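Local structure of leucine-rich-repeat protein (Methanosarcina barkeri, 4WNR) at residues H104-F109 with K331-C335; S266-V272 with R321-I325; V42-G48 with S115-V120; I205-W211 with T248-F252. The protein binds GDP through the Roc G domain, joined in this fragment to part of COR, and as a whole protein may also have serine/threonine kinase activity. One frame throughout, in Å; residues are numbered along the deposited sequence.

Contact 1: residues H104-F109 with K331-C335; sequences HATHQF and KFELC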
loop_
_atom_site.group_PDB
_atom_site.type_symbol
_atom_site.label_atom_id
_atom_site.label_comp_id
_atom_site.label_asym_id
_atom_site.label_seq_id
_atom_site.Cartn_x
_atom_site.Cartn_y
_atom_site.Cartn_z
ATOM N N HIS A 104 13.343 4.846 2.727
ATOM C CA HIS A 104 13.051 4.802 4.162
ATOM C C HIS A 104 12.206 3.593 4.576
ATOM O O HIS A 104 11.968 3.386 5.765
ATOM C CB HIS A 104 12.347 6.086 4.601
ATOM C CG HIS A 104 13.163 7.323 4.387
ATOM N ND1 HIS A 104 14.396 7.511 4.975
ATOM C CD2 HIS A 104 12.919 8.436 3.658
ATOM C CE1 HIS A 104 14.878 8.686 4.611
ATOM N NE2 HIS A 104 14.000 9.269 3.814
ATOM N N ALA A 105 11.746 2.818 3.593
ATOM C CA ALA A 105 10.974 1.589 3.826
ATOM C C ALA A 105 9.595 1.834 4.454
ATOM O O ALA A 105 9.064 0.969 5.153
ATOM C CB ALA A 105 11.781 0.599 4.662
ATOM N N THR A 106 9.012 3.001 4.183
ATOM C CA THR A 106 7.674 3.334 4.685
ATOM C C THR A 106 6.563 2.695 3.843
ATOM O O THR A 106 5.394 2.715 4.231
ATOM C CB THR A 106 7.443 4.856 4.746
ATOM O OG1 THR A 106 7.631 5.428 3.447
ATOM C CG2 THR A 106 8.402 5.504 5.731
ATOM N N HIS A 107 6.931 2.137 2.691
ATOM C CA HIS A 107 5.991 1.384 1.855
ATOM C C HIS A 107 5.472 0.130 2.565
ATOM O O HIS A 107 4.386 -0.356 2.256
ATOM C CB HIS A 107 6.640 0.995 0.524
ATOM C CG HIS A 107 7.693 -0.061 0.648
ATOM N ND1 HIS A 107 8.993 0.220 1.007
ATOM C CD2 HIS A 107 7.638 -1.400 0.457
ATOM C CE1 HIS A 107 9.693 -0.899 1.034
ATOM N NE2 HIS A 107 8.894 -1.898 0.705
ATOM N N GLN A 108 6.257 -0.381 3.513
ATOM C CA GLN A 108 5.879 -1.544 4.324
ATOM C C GLN A 108 4.540 -1.381 5.052
ATOM O O GLN A 108 3.856 -2.371 5.322
ATOM C CB GLN A 108 6.971 -1.846 5.354
ATOM C CG GLN A 108 8.246 -2.431 4.772
ATOM C CD GLN A 108 9.322 -2.623 5.825
ATOM O OE1 GLN A 108 9.747 -1.665 6.469
ATOM N NE2 GLN A 108 9.768 -3.865 6.007
ATOM N N PHE A 109 4.166 -0.140 5.363
ATOM C CA PHE A 109 2.914 0.130 6.082
ATOM C C PHE A 109 1.690 -0.239 5.238
ATOM O O PHE A 109 0.632 -0.567 5.778
ATOM C CB PHE A 109 2.792 1.610 6.497
ATOM C CG PHE A 109 4.029 2.196 7.132
ATOM C CD1 PHE A 109 4.932 1.406 7.836
ATOM C CD2 PHE A 109 4.269 3.562 7.049
ATOM C CE1 PHE A 109 6.062 1.963 8.414
ATOM C CE2 PHE A 109 5.392 4.126 7.630
ATOM C CZ PHE A 109 6.289 3.326 8.315
ATOM N N LYS A 331 7.387 -1.366 14.787
ATOM C CA LYS A 331 6.856 -2.601 14.207
ATOM C C LYS A 331 7.656 -3.054 12.987
ATOM O O LYS A 331 8.019 -4.226 12.879
ATOM C CB LYS A 331 5.386 -2.411 13.812
ATOM C CG LYS A 331 4.622 -3.705 13.596
ATOM C CD LYS A 331 3.337 -3.466 12.820
ATOM C CE LYS A 331 2.332 -4.588 13.029
ATOM N NZ LYS A 331 2.908 -5.941 12.793
ATOM N N PHE A 332 7.928 -2.117 12.081
ATOM C CA PHE A 332 8.621 -2.420 10.822
ATOM C C PHE A 332 10.128 -2.138 10.868
ATOM O O PHE A 332 10.776 -2.036 9.825
ATOM C CB PHE A 332 7.967 -1.651 9.675
ATOM C CG PHE A 332 6.534 -2.028 9.440
ATOM C CD1 PHE A 332 6.214 -3.178 8.733
ATOM C CD2 PHE A 332 5.504 -1.240 9.929
ATOM C CE1 PHE A 332 4.893 -3.533 8.514
ATOM C CE2 PHE A 332 4.181 -1.588 9.713
ATOM C CZ PHE A 332 3.875 -2.737 9.004
ATOM N N GLU A 333 10.676 -2.022 12.077
ATOM C CA GLU A 333 12.125 -1.904 12.298
ATOM C C GLU A 333 12.753 -0.643 11.689
ATOM O O GLU A 333 13.879 -0.675 11.192
ATOM C CB GLU A 333 12.851 -3.163 11.808
ATOM C CG GLU A 333 12.266 -4.459 12.351
ATOM C CD GLU A 333 13.114 -5.672 12.026
ATOM O OE1 GLU A 333 14.350 -5.601 12.188
ATOM O OE2 GLU A 333 12.540 -6.703 11.615
ATOM N N LEU A 334 12.014 0.462 11.741
ATOM C CA LEU A 334 12.562 1.791 11.455
ATOM C C LEU A 334 13.019 2.450 12.760
ATOM O O LEU A 334 13.530 3.571 12.758
ATOM C CB LEU A 334 11.510 2.674 10.774
ATOM C CG LEU A 334 11.215 2.419 9.293
ATOM C CD1 LEU A 334 10.697 1.009 9.054
ATOM C CD2 LEU A 334 10.217 3.446 8.780
ATOM N N CYS A 335 12.834 1.737 13.868
ATOM C CA CYS A 335 13.087 2.273 15.197
ATOM C C CYS A 335 13.390 1.125 16.159
ATOM O O CYS A 335 12.865 0.021 16.001
ATOM C CB CYS A 335 11.856 3.047 15.671
ATOM S SG CYS A 335 12.233 4.545 16.594
#
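Phe332 meets Phe109 across the boundary between the Roc domain and the COR-A region. Their rings meet obliquely, planes 50° apart, with Phe109 CD1 3.4 Å from Phe332 CD2, at the edge of the Phe109 ring. Phe332 CG, anti to its carbonyl carbon (chi1 -62°), brings one ring face against the backbone at Gln108 C and Phe109 N, and Gln108 CB reaches to 3.7 Å from Phe332 CD1. Leu334 fills the next place: its CD2 lies 3.5 Å from His104 O and 4.0 Å from Phe109 CZ. With an alanine at Phe332 the ring would be missing, which would probably leave a gap beside Phe109 and the Gln108 backbone. Behind these residues, a Schellman motif with Glu333 as its C-prime residue ends helix 322-331 and turns the chain, so that Phe332 and Leu334 direct their CB atoms at Roc. The Roc segment follows the DFGG sequence and helix 99-104, in what probably corresponds to switch II of Ras-like G proteins. Thr106 CG2 only brushes Leu334 CD2, at 4.1 Å, while OG1 bonds to Tyr283 OH. Helix 275-286 packs on Thr106 and Phe109, helix 129-140 on Gln108, and Leu328 of helix 322-331 on Phe109.

Contact 2: residues S266-V272 with R321-I325; sequences SLLDTHV and RYGYI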
loop_
_atom_site.group_PDB
_atom_site.type_symbol
_atom_site.label_atom_id
_atom_site.label_comp_id
_atom_site.label_asym_id
_atom_site.label_seq_id
_atom_site.Cartn_x
_atom_site.Cartn_y
_atom_site.Cartn_z
ATOM N N SER A 266 -1.632 -1.368 20.407
ATOM C CA SER A 266 -1.110 0.001 20.423
ATOM C C SER A 266 -1.397 0.769 19.126
ATOM O O SER A 266 -1.221 1.988 19.077
ATOM C CB SER A 266 0.397 -0.009 20.693
ATOM O OG SER A 266 1.086 -0.794 19.738
ATOM N N LEU A 267 -1.832 0.055 18.088
ATOM C CA LEU A 267 -2.092 0.646 16.768
ATOM C C LEU A 267 -3.565 0.636 16.335
ATOM O O LEU A 267 -3.947 1.409 15.457
ATOM C CB LEU A 267 -1.252 -0.077 15.704
ATOM C CG LEU A 267 0.156 0.458 15.413
ATOM C CD1 LEU A 267 0.950 0.737 16.680
ATOM C CD2 LEU A 267 0.906 -0.523 14.525
ATOM N N LEU A 268 -4.390 -0.211 16.951
ATOM C CA LEU A 268 -5.736 -0.490 16.428
ATOM C C LEU A 268 -6.729 0.670 16.500
ATOM O O LEU A 268 -7.749 0.649 15.813
ATOM C CB LEU A 268 -6.334 -1.742 17.089
ATOM C CG LEU A 268 -6.674 -1.719 18.582
ATOM C CD1 LEU A 268 -7.949 -0.941 18.863
ATOM C CD2 LEU A 268 -6.826 -3.141 19.104
ATOM N N ASP A 269 -6.451 1.670 17.333
ATOM C CA ASP A 269 -7.356 2.811 17.470
ATOM C C ASP A 269 -7.355 3.693 16.221
ATOM O O ASP A 269 -8.405 4.183 15.803
ATOM C CB ASP A 269 -6.994 3.650 18.699
ATOM C CG ASP A 269 -8.075 4.664 19.054
ATOM O OD1 ASP A 269 -9.269 4.296 19.060
ATOM O OD2 ASP A 269 -7.731 5.832 19.328
ATOM N N THR A 270 -6.177 3.888 15.631
ATOM C CA THR A 270 -6.019 4.780 14.481
ATOM C C THR A 270 -6.392 4.100 13.157
ATOM O O THR A 270 -5.755 3.129 12.745
ATOM C CB THR A 270 -4.572 5.303 14.387
ATOM O OG1 THR A 270 -4.148 5.774 15.672
ATOM C CG2 THR A 270 -4.466 6.441 13.371
ATOM N N HIS A 271 -7.423 4.628 12.499
ATOM C CA HIS A 271 -7.828 4.187 11.163
ATOM C C HIS A 271 -7.479 5.283 10.165
ATOM O O HIS A 271 -8.245 6.230 9.982
ATOM C CB HIS A 271 -9.331 3.906 11.113
ATOM C CG HIS A 271 -9.760 2.739 11.948
ATOM N ND1 HIS A 271 -9.592 2.700 13.315
ATOM C CD2 HIS A 271 -10.366 1.577 11.609
ATOM C CE1 HIS A 271 -10.063 1.558 13.782
ATOM N NE2 HIS A 271 -10.541 0.858 12.767
ATOM N N VAL A 272 -6.324 5.148 9.521
ATOM C CA VAL A 272 -5.805 6.189 8.634
ATOM C C VAL A 272 -6.513 6.173 7.278
ATOM O O VAL A 272 -6.572 5.140 6.608
ATOM C CB VAL A 272 -4.282 6.044 8.431
ATOM C CG1 VAL A 272 -3.756 7.103 7.469
ATOM C CG2 VAL A 272 -3.562 6.139 9.769
ATOM N N ARG A 321 -1.673 10.342 19.199
ATOM C CA ARG A 321 -1.189 9.581 18.041
ATOM C C ARG A 321 0.342 9.489 17.985
ATOM O O ARG A 321 0.896 8.936 17.034
ATOM C CB ARG A 321 -1.726 10.190 16.739
ATOM C CG ARG A 321 -3.225 10.466 16.738
ATOM C CD ARG A 321 -4.049 9.197 16.908
ATOM N NE ARG A 321 -5.369 9.473 17.472
ATOM C CZ ARG A 321 -6.248 8.540 17.834
ATOM N NH1 ARG A 321 -5.963 7.249 17.693
ATOM N NH2 ARG A 321 -7.422 8.900 18.339
ATOM N N TYR A 322 1.020 10.025 18.998
ATOM C CA TYR A 322 2.476 9.907 19.104
ATOM C C TYR A 322 2.858 8.449 19.322
ATOM O O TYR A 322 3.822 7.957 18.741
ATOM C CB TYR A 322 3.009 10.760 20.261
ATOM C CG TYR A 322 3.069 12.257 19.999
ATOM C CD1 TYR A 322 2.316 12.856 18.986
ATOM C CD2 TYR A 322 3.869 13.082 20.789
ATOM C CE1 TYR A 322 2.376 14.221 18.762
ATOM C CE2 TYR A 322 3.929 14.449 20.572
ATOM C CZ TYR A 322 3.181 15.013 19.559
ATOM O OH TYR A 322 3.239 16.368 19.339
ATOM N N GLY A 323 2.089 7.770 20.168
ATOM C CA GLY A 323 2.264 6.339 20.413
ATOM C C GLY A 323 2.065 5.514 19.156
ATOM O O GLY A 323 2.810 4.569 18.905
ATOM N N TYR A 324 1.060 5.875 18.362
ATOM C CA TYR A 324 0.790 5.191 17.097
ATOM C C TYR A 324 1.999 5.248 16.168
ATOM O O TYR A 324 2.469 4.219 15.694
ATOM C CB TYR A 324 -0.430 5.799 16.396
ATOM C CG TYR A 324 -0.652 5.270 14.993
ATOM C CD1 TYR A 324 -1.160 3.992 14.781
ATOM C CD2 TYR A 324 -0.346 6.047 13.876
ATOM C CE1 TYR A 324 -1.361 3.503 13.500
ATOM C CE2 TYR A 324 -0.544 5.565 12.592
ATOM C CZ TYR A 324 -1.052 4.293 12.410
ATOM O OH TYR A 324 -1.251 3.811 11.136
ATOM N N ILE A 325 2.498 6.456 15.924
ATOM C CA ILE A 325 3.610 6.665 14.990
ATOM C C ILE A 325 4.886 5.962 15.454
ATOM O O ILE A 325 5.575 5.333 14.653
ATOM C CB ILE A 325 3.888 8.169 14.766
ATOM C CG1 ILE A 325 2.682 8.833 14.090
ATOM C CG2 ILE A 325 5.128 8.373 13.902
ATOM C CD1 ILE A 325 2.658 10.341 14.221
#
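Tyr324 turns a ring face to Thr270, at the end of a type I beta turn spanning Leu267 to Thr270, in a COR-A packing of loop against helix 322-331 far from the nucleotide. The two side chains meet in a CH-pi contact: Thr270 CB stands over the ring face, 3.8 Å from the centroid of the Tyr324 ring. Tyr324 holds CG opposite its own backbone N (chi1 172°), which swings the ring off the helix and across the turn. The Leu267 side chain runs nearly at right angles to that of Tyr324, its CG 3.8 Å from Tyr324 CD1. Beside the aromatic contact runs a polar one. Arg321, bent at its second torsion (chi2 -62°), runs antiparallel to Thr270, and NH1 donates to both Asp269 OD2, at 2.8 Å, and Thr270 OG1, at 3.1 Å. The carboxylate and guanidinium planes are 23° apart, yet NH1 meets OD2 from above the carboxylate plane, and NH2 adds a weak second bond to OD2. Asp269 OD1 is taken by Thr227 OG1, which leaves OD2 to carry the salt bridge. A methionine in place of Arg321 would probably leave OD2 without its charged mate and Thr270 OG1 without this donor. Trp277 and Ile278 of helix 275-286 touch both Tyr324 and Val272, whose CG2 lies 3.6 Å from Tyr324 OH.

Contact 3: residues V42-G48 with S115-V120; sequences VKVLLVG and SLYILV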
loop_
_atom_site.group_PDB
_atom_site.type_symbol
_atom_site.label_atom_id
_atom_site.label_comp_id
_atom_site.label_asym_id
_atom_site.label_seq_id
_atom_site.Cartn_x
_atom_site.Cartn_y
_atom_site.Cartn_z
ATOM N N VAL A 42 -9.635 -4.861 -6.102
ATOM C CA VAL A 42 -8.314 -5.358 -5.717
ATOM C C VAL A 42 -7.339 -4.194 -5.614
ATOM O O VAL A 42 -7.382 -3.266 -6.424
ATOM C CB VAL A 42 -7.741 -6.353 -6.751
ATOM C CG1 VAL A 42 -6.554 -7.107 -6.167
ATOM C CG2 VAL A 42 -8.801 -7.336 -7.220
ATOM N N LYS A 43 -6.461 -4.251 -4.617
ATOM C CA LYS A 43 -5.350 -3.312 -4.514
ATOM C C LYS A 43 -4.145 -3.895 -5.247
ATOM O O LYS A 43 -3.742 -5.027 -4.980
ATOM C CB LYS A 43 -4.996 -3.035 -3.051
ATOM C CG LYS A 43 -3.953 -1.940 -2.876
ATOM C CD LYS A 43 -3.863 -1.443 -1.441
ATOM C CE LYS A 43 -3.202 -2.463 -0.533
ATOM N NZ LYS A 43 -3.129 -1.987 0.876
ATOM N N VAL A 44 -3.590 -3.125 -6.179
ATOM C CA VAL A 44 -2.400 -3.536 -6.923
ATOM C C VAL A 44 -1.208 -2.715 -6.441
ATOM O O VAL A 44 -1.237 -1.484 -6.476
ATOM C CB VAL A 44 -2.588 -3.370 -8.445
ATOM C CG1 VAL A 44 -1.314 -3.740 -9.193
ATOM C CG2 VAL A 44 -3.740 -4.234 -8.931
ATOM N N LEU A 45 -0.162 -3.407 -6.001
ATOM C CA LEU A 45 1.002 -2.766 -5.394
ATOM C C LEU A 45 2.220 -2.823 -6.312
ATOM O O LEU A 45 2.788 -3.894 -6.531
ATOM C CB LEU A 45 1.325 -3.437 -4.057
ATOM C CG LEU A 45 0.268 -3.240 -2.965
ATOM C CD1 LEU A 45 0.311 -4.364 -1.945
ATOM C CD2 LEU A 45 0.438 -1.890 -2.281
ATOM N N LEU A 46 2.607 -1.666 -6.848
ATOM C CA LEU A 46 3.831 -1.542 -7.639
ATOM C C LEU A 46 5.017 -1.509 -6.680
ATOM O O LEU A 46 5.174 -0.559 -5.918
ATOM C CB LEU A 46 3.812 -0.265 -8.494
ATOM C CG LEU A 46 2.964 -0.212 -9.775
ATOM C CD1 LEU A 46 3.485 -1.186 -10.822
ATOM C CD2 LEU A 46 1.492 -0.465 -9.488
ATOM N N VAL A 47 5.835 -2.555 -6.701
ATOM C CA VAL A 47 6.999 -2.642 -5.811
ATOM C C VAL A 47 8.277 -2.959 -6.584
ATOM O O VAL A 47 8.236 -3.478 -7.698
ATOM C CB VAL A 47 6.794 -3.672 -4.680
ATOM C CG1 VAL A 47 5.702 -3.201 -3.733
ATOM C CG2 VAL A 47 6.465 -5.052 -5.234
ATOM N N GLY A 48 9.410 -2.636 -5.969
ATOM C CA GLY A 48 10.721 -2.756 -6.611
ATOM C C GLY A 48 11.611 -1.583 -6.246
ATOM O O GLY A 48 11.150 -0.614 -5.639
ATOM N N SER A 115 -4.298 -9.179 -2.086
ATOM C CA SER A 115 -3.983 -8.108 -3.029
ATOM C C SER A 115 -3.274 -8.707 -4.243
ATOM O O SER A 115 -3.227 -9.927 -4.391
ATOM C CB SER A 115 -3.089 -7.067 -2.348
ATOM O OG SER A 115 -3.680 -6.588 -1.151
ATOM N N LEU A 116 -2.750 -7.852 -5.118
ATOM C CA LEU A 116 -1.899 -8.293 -6.227
ATOM C C LEU A 116 -0.631 -7.445 -6.270
ATOM O O LEU A 116 -0.672 -6.235 -6.044
ATOM C CB LEU A 116 -2.648 -8.207 -7.558
ATOM C CG LEU A 116 -1.955 -8.861 -8.762
ATOM C CD1 LEU A 116 -2.965 -9.575 -9.649
ATOM C CD2 LEU A 116 -1.155 -7.851 -9.574
ATOM N N TYR A 117 0.494 -8.093 -6.563
ATOM C CA TYR A 117 1.794 -7.429 -6.577
ATOM C C TYR A 117 2.404 -7.418 -7.972
ATOM O O TYR A 117 2.344 -8.415 -8.692
ATOM C CB TYR A 117 2.752 -8.118 -5.601
ATOM C CG TYR A 117 2.447 -7.821 -4.153
ATOM C CD1 TYR A 117 1.435 -8.502 -3.481
ATOM C CD2 TYR A 117 3.164 -6.853 -3.455
ATOM C CE1 TYR A 117 1.149 -8.228 -2.152
ATOM C CE2 TYR A 117 2.886 -6.574 -2.127
ATOM C CZ TYR A 117 1.880 -7.264 -1.479
ATOM O OH TYR A 117 1.605 -6.981 -0.162
ATOM N N ILE A 118 2.981 -6.277 -8.341
ATOM C CA ILE A 118 3.754 -6.146 -9.574
ATOM C C ILE A 118 5.191 -5.787 -9.205
ATOM O O ILE A 118 5.469 -4.665 -8.777
ATOM C CB ILE A 118 3.153 -5.078 -10.511
ATOM C CG1 ILE A 118 1.755 -5.505 -10.968
ATOM C CG2 ILE A 118 4.054 -4.856 -11.722
ATOM C CD1 ILE A 118 0.978 -4.424 -11.688
ATOM N N LEU A 119 6.093 -6.754 -9.360
ATOM C CA LEU A 119 7.511 -6.560 -9.056
ATOM C C LEU A 119 8.257 -6.073 -10.297
ATOM O O LEU A 119 8.416 -6.821 -11.259
ATOM C CB LEU A 119 8.133 -7.865 -8.545
ATOM C CG LEU A 119 9.638 -7.866 -8.251
ATOM C CD1 LEU A 119 10.022 -6.758 -7.280
ATOM C CD2 LEU A 119 10.064 -9.222 -7.710
ATOM N N VAL A 120 8.706 -4.822 -10.265
ATOM C CA VAL A 120 9.457 -4.236 -11.378
ATOM C C VAL A 120 10.960 -4.332 -11.115
ATOM O O VAL A 120 11.437 -3.950 -10.044
ATOM C CB VAL A 120 9.075 -2.762 -11.616
ATOM C CG1 VAL A 120 9.713 -2.246 -12.899
ATOM C CG2 VAL A 120 7.563 -2.605 -11.681
#
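Lys43 to Val47 pair with Leu116 to Val120 as parallel strands, their axes 4.7 Å apart at closest and 19° out of line, with five nearly straight backbone hydrogen bonds. These are neighbouring strands in the central sheet of the Roc domain, a Ras-like P-loop NTPase fold. Donors alternate: Leu45 N and Val47 N give to strand 116-120, while Leu116, Ile118 and Val120 give back. On the face with Val44 and Leu46, Ile118 is the middle piece. With CG1 anti to the carbonyl carbon (chi1 -64°) and CG2 anti to the backbone N, it sets the CG2 methyl 3.8 Å from Leu46 CD1, while its CD1 reaches Val44 CG1 at 3.5 Å. Helix 186-198 covers this side, touching Val44, Leu116 and Ile118. On the other face Leu45 and Tyr117 extend together from the sheet; Leu45 CD1 sits 3.3 Å from Tyr117 CZ, and Val47 CG2 comes at the ring edge. The phenol oxygen bonds to Ser112 O, and helix 129-140 packs on Val47, Tyr117 and Leu119. Strand 42-47 leads into the GDP-binding P-loop, of which Gly48 is probably the first glycine. There the pairing closes with Val120 N donating to Val47 O at 2.9 Å.

Contact 4: residues I205-W211 with T248-F252; sequences IEWAKSW and TLVDF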
loop_
_atom_site.group_PDB
_atom_site.type_symbol
_atom_site.label_atom_id
_atom_site.label_comp_id
_atom_site.label_asym_id
_atom_site.label_seq_id
_atom_site.Cartn_x
_atom_site.Cartn_y
_atom_site.Cartn_z
ATOM N N ILE A 205 -16.003 -13.204 -3.808
ATOM C CA ILE A 205 -16.675 -12.856 -2.552
ATOM C C ILE A 205 -17.657 -11.702 -2.771
ATOM O O ILE A 205 -17.380 -10.774 -3.535
ATOM C CB ILE A 205 -15.661 -12.501 -1.438
ATOM C CG1 ILE A 205 -14.838 -13.743 -1.068
ATOM C CG2 ILE A 205 -16.373 -11.959 -0.199
ATOM C CD1 ILE A 205 -13.705 -13.487 -0.092
ATOM N N GLU A 206 -18.799 -11.775 -2.088
ATOM C CA GLU A 206 -19.880 -10.799 -2.252
ATOM C C GLU A 206 -20.294 -10.176 -0.917
ATOM O O GLU A 206 -20.220 -10.816 0.134
ATOM C CB GLU A 206 -21.087 -11.435 -2.953
ATOM C CG GLU A 206 -21.540 -12.769 -2.372
ATOM C CD GLU A 206 -22.741 -13.355 -3.095
ATOM O OE1 GLU A 206 -22.952 -13.029 -4.285
ATOM O OE2 GLU A 206 -23.475 -14.153 -2.473
ATOM N N TRP A 207 -20.735 -8.921 -0.988
ATOM C CA TRP A 207 -21.019 -8.094 0.186
ATOM C C TRP A 207 -22.487 -7.695 0.268
ATOM O O TRP A 207 -23.192 -7.689 -0.738
ATOM C CB TRP A 207 -20.199 -6.806 0.107
ATOM C CG TRP A 207 -18.791 -6.903 0.588
ATOM C CD1 TRP A 207 -18.073 -8.036 0.843
ATOM C CD2 TRP A 207 -17.910 -5.805 0.835
ATOM N NE1 TRP A 207 -16.805 -7.708 1.256
ATOM C CE2 TRP A 207 -16.678 -6.344 1.255
ATOM C CE3 TRP A 207 -18.045 -4.413 0.748
ATOM C CZ2 TRP A 207 -15.589 -5.543 1.590
ATOM C CZ3 TRP A 207 -16.960 -3.617 1.081
ATOM C CH2 TRP A 207 -15.747 -4.186 1.498
ATOM N N ALA A 208 -22.925 -7.330 1.471
ATOM C CA ALA A 208 -24.235 -6.710 1.667
ATOM C C ALA A 208 -24.179 -5.245 1.246
ATOM O O ALA A 208 -23.098 -4.671 1.108
ATOM C CB ALA A 208 -24.664 -6.825 3.119
ATOM N N LYS A 209 -25.347 -4.642 1.050
ATOM C CA LYS A 209 -25.438 -3.241 0.615
ATOM C C LYS A 209 -24.850 -2.271 1.641
ATOM O O LYS A 209 -24.239 -1.268 1.272
ATOM C CB LYS A 209 -26.893 -2.857 0.326
ATOM C CG LYS A 209 -27.488 -3.554 -0.888
ATOM C CD LYS A 209 -28.992 -3.339 -0.983
ATOM C CE LYS A 209 -29.750 -4.204 0.015
ATOM N NZ LYS A 209 -31.225 -4.058 -0.124
ATOM N N SER A 210 -25.042 -2.579 2.921
ATOM C CA SER A 210 -24.555 -1.728 4.013
ATOM C C SER A 210 -23.027 -1.609 4.032
ATOM O O SER A 210 -22.488 -0.553 4.360
ATOM C CB SER A 210 -25.051 -2.259 5.361
ATOM O OG SER A 210 -24.731 -3.632 5.518
ATOM N N TRP A 211 -22.341 -2.692 3.672
ATOM C CA TRP A 211 -20.876 -2.719 3.646
ATOM C C TRP A 211 -20.312 -1.782 2.571
ATOM O O TRP A 211 -19.278 -1.147 2.779
ATOM C CB TRP A 211 -20.369 -4.151 3.434
ATOM C CG TRP A 211 -20.538 -5.049 4.638
ATOM C CD1 TRP A 211 -21.518 -4.978 5.586
ATOM C CD2 TRP A 211 -19.714 -6.164 5.001
ATOM N NE1 TRP A 211 -21.349 -5.968 6.521
ATOM C CE2 TRP A 211 -20.249 -6.713 6.186
ATOM C CE3 TRP A 211 -18.572 -6.751 4.442
ATOM C CZ2 TRP A 211 -19.683 -7.819 6.823
ATOM C CZ3 TRP A 211 -18.009 -7.853 5.078
ATOM C CH2 TRP A 211 -18.567 -8.375 6.255
ATOM N N THR A 248 -14.663 -7.817 10.435
ATOM C CA THR A 248 -14.411 -8.444 9.138
ATOM C C THR A 248 -14.302 -7.377 8.048
ATOM O O THR A 248 -13.529 -7.523 7.101
ATOM C CB THR A 248 -15.525 -9.444 8.772
ATOM O OG1 THR A 248 -15.633 -10.433 9.801
ATOM C CG2 THR A 248 -15.235 -10.143 7.444
ATOM N N LEU A 249 -15.070 -6.302 8.202
ATOM C CA LEU A 249 -15.126 -5.227 7.214
ATOM C C LEU A 249 -13.834 -4.402 7.160
ATOM O O LEU A 249 -13.371 -4.059 6.075
ATOM C CB LEU A 249 -16.332 -4.321 7.491
ATOM C CG LEU A 249 -16.594 -3.148 6.540
ATOM C CD1 LEU A 249 -16.638 -3.593 5.086
ATOM C CD2 LEU A 249 -17.893 -2.450 6.918
ATOM N N VAL A 250 -13.262 -4.082 8.322
ATOM C CA VAL A 250 -11.995 -3.324 8.374
ATOM C C VAL A 250 -10.826 -4.104 7.777
ATOM O O VAL A 250 -9.940 -3.511 7.159
ATOM C CB VAL A 250 -11.604 -2.860 9.802
ATOM C CG1 VAL A 250 -12.570 -1.807 10.303
ATOM C CG2 VAL A 250 -11.527 -4.023 10.783
ATOM N N ASP A 251 -10.825 -5.422 7.971
ATOM C CA ASP A 251 -9.801 -6.288 7.383
ATOM C C ASP A 251 -9.834 -6.206 5.860
ATOM O O ASP A 251 -8.787 -6.146 5.216
ATOM C CB ASP A 251 -9.984 -7.739 7.839
ATOM C CG ASP A 251 -9.659 -7.937 9.314
ATOM O OD1 ASP A 251 -9.620 -6.940 10.066
ATOM O OD2 ASP A 251 -9.442 -9.097 9.724
ATOM N N PHE A 252 -11.039 -6.197 5.293
ATOM C CA PHE A 252 -11.219 -5.997 3.856
ATOM C C PHE A 252 -10.804 -4.588 3.438
ATOM O O PHE A 252 -9.992 -4.417 2.531
ATOM C CB PHE A 252 -12.676 -6.233 3.445
ATOM C CG PHE A 252 -12.987 -7.656 3.070
ATOM C CD1 PHE A 252 -12.506 -8.197 1.884
ATOM C CD2 PHE A 252 -13.783 -8.449 3.887
ATOM C CE1 PHE A 252 -12.797 -9.504 1.530
ATOM C CE2 PHE A 252 -14.078 -9.757 3.538
ATOM C CZ PHE A 252 -13.584 -10.285 2.357
#
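Ile205 opens the contact by bringing CD1 to the edge of the Phe252 ring, 4.0 Å from Phe252 CZ. Two residues on, Trp207 makes a T-shaped pair with the same ring: its edge points into the Phe252 face, the planes are 79° apart, and NE1 stands over the ring centre. Its benzene half continues past, with Trp207 CZ2 3.5 Å from Phe252 CB. One broad face of Trp207 receives Leu249 CD1 in a CH-pi contact, 4.2 Å from the centroid of the six-membered ring, and Trp211 CE3 leans over the same face. The short strand 206-208 gives way to helix 209-220, with Ala208 at the N-cap position. At Trp211 the indole turns towards helix 243-256. Leu249 and Trp211 run antiparallel alongside each other, Leu249 CD1 3.8 Å from Trp211 CE3. Leu249 CG is anti to the backbone N (chi1 -178°), which carries CD1 to both indoles, while CD2 lies over the Trp211 face alone. Thr248 CG2 approaches Trp211 CH2 at 4.0 Å, while Thr248 OG1 bonds back to Ser244 O. Backbone hydrogen bonds of Ile205 with Leu39 and Trp207 with Lys37 join this weakly bonded strand to the Roc sheet, and Arg114 makes a cation-pi contact with Phe252. The packing of this strand and helix start on helix 243-256 therefore rests on ring faces, ring edges and methyls, with no polar pair between the two segments.

Overall arrangement
Contact 3 is the buried core of the Roc sheet, whereas contacts 1, 2 and 4 are only partly buried. Contact 3 alone is held by backbone pairing; contact 2 is the one with a salt bridge, and contacts 1 and 4 rely on aromatic and aliphatic packing. Contacts 1 and 4, about 28 Å apart between centres, lie on opposite sides of the chain's centre; contact 1 joins Roc to COR-A, while contact 4 packs two pieces of the COR-A range. Contacts 1 and 2 use the two ends of helix 322-331 and touch through Lys331 and Leu267. His271 of contact 2 likewise packs on Val250 of contact 4. Strand 36-47 connects contact 3 to contact 4 through its neighbour 206-208.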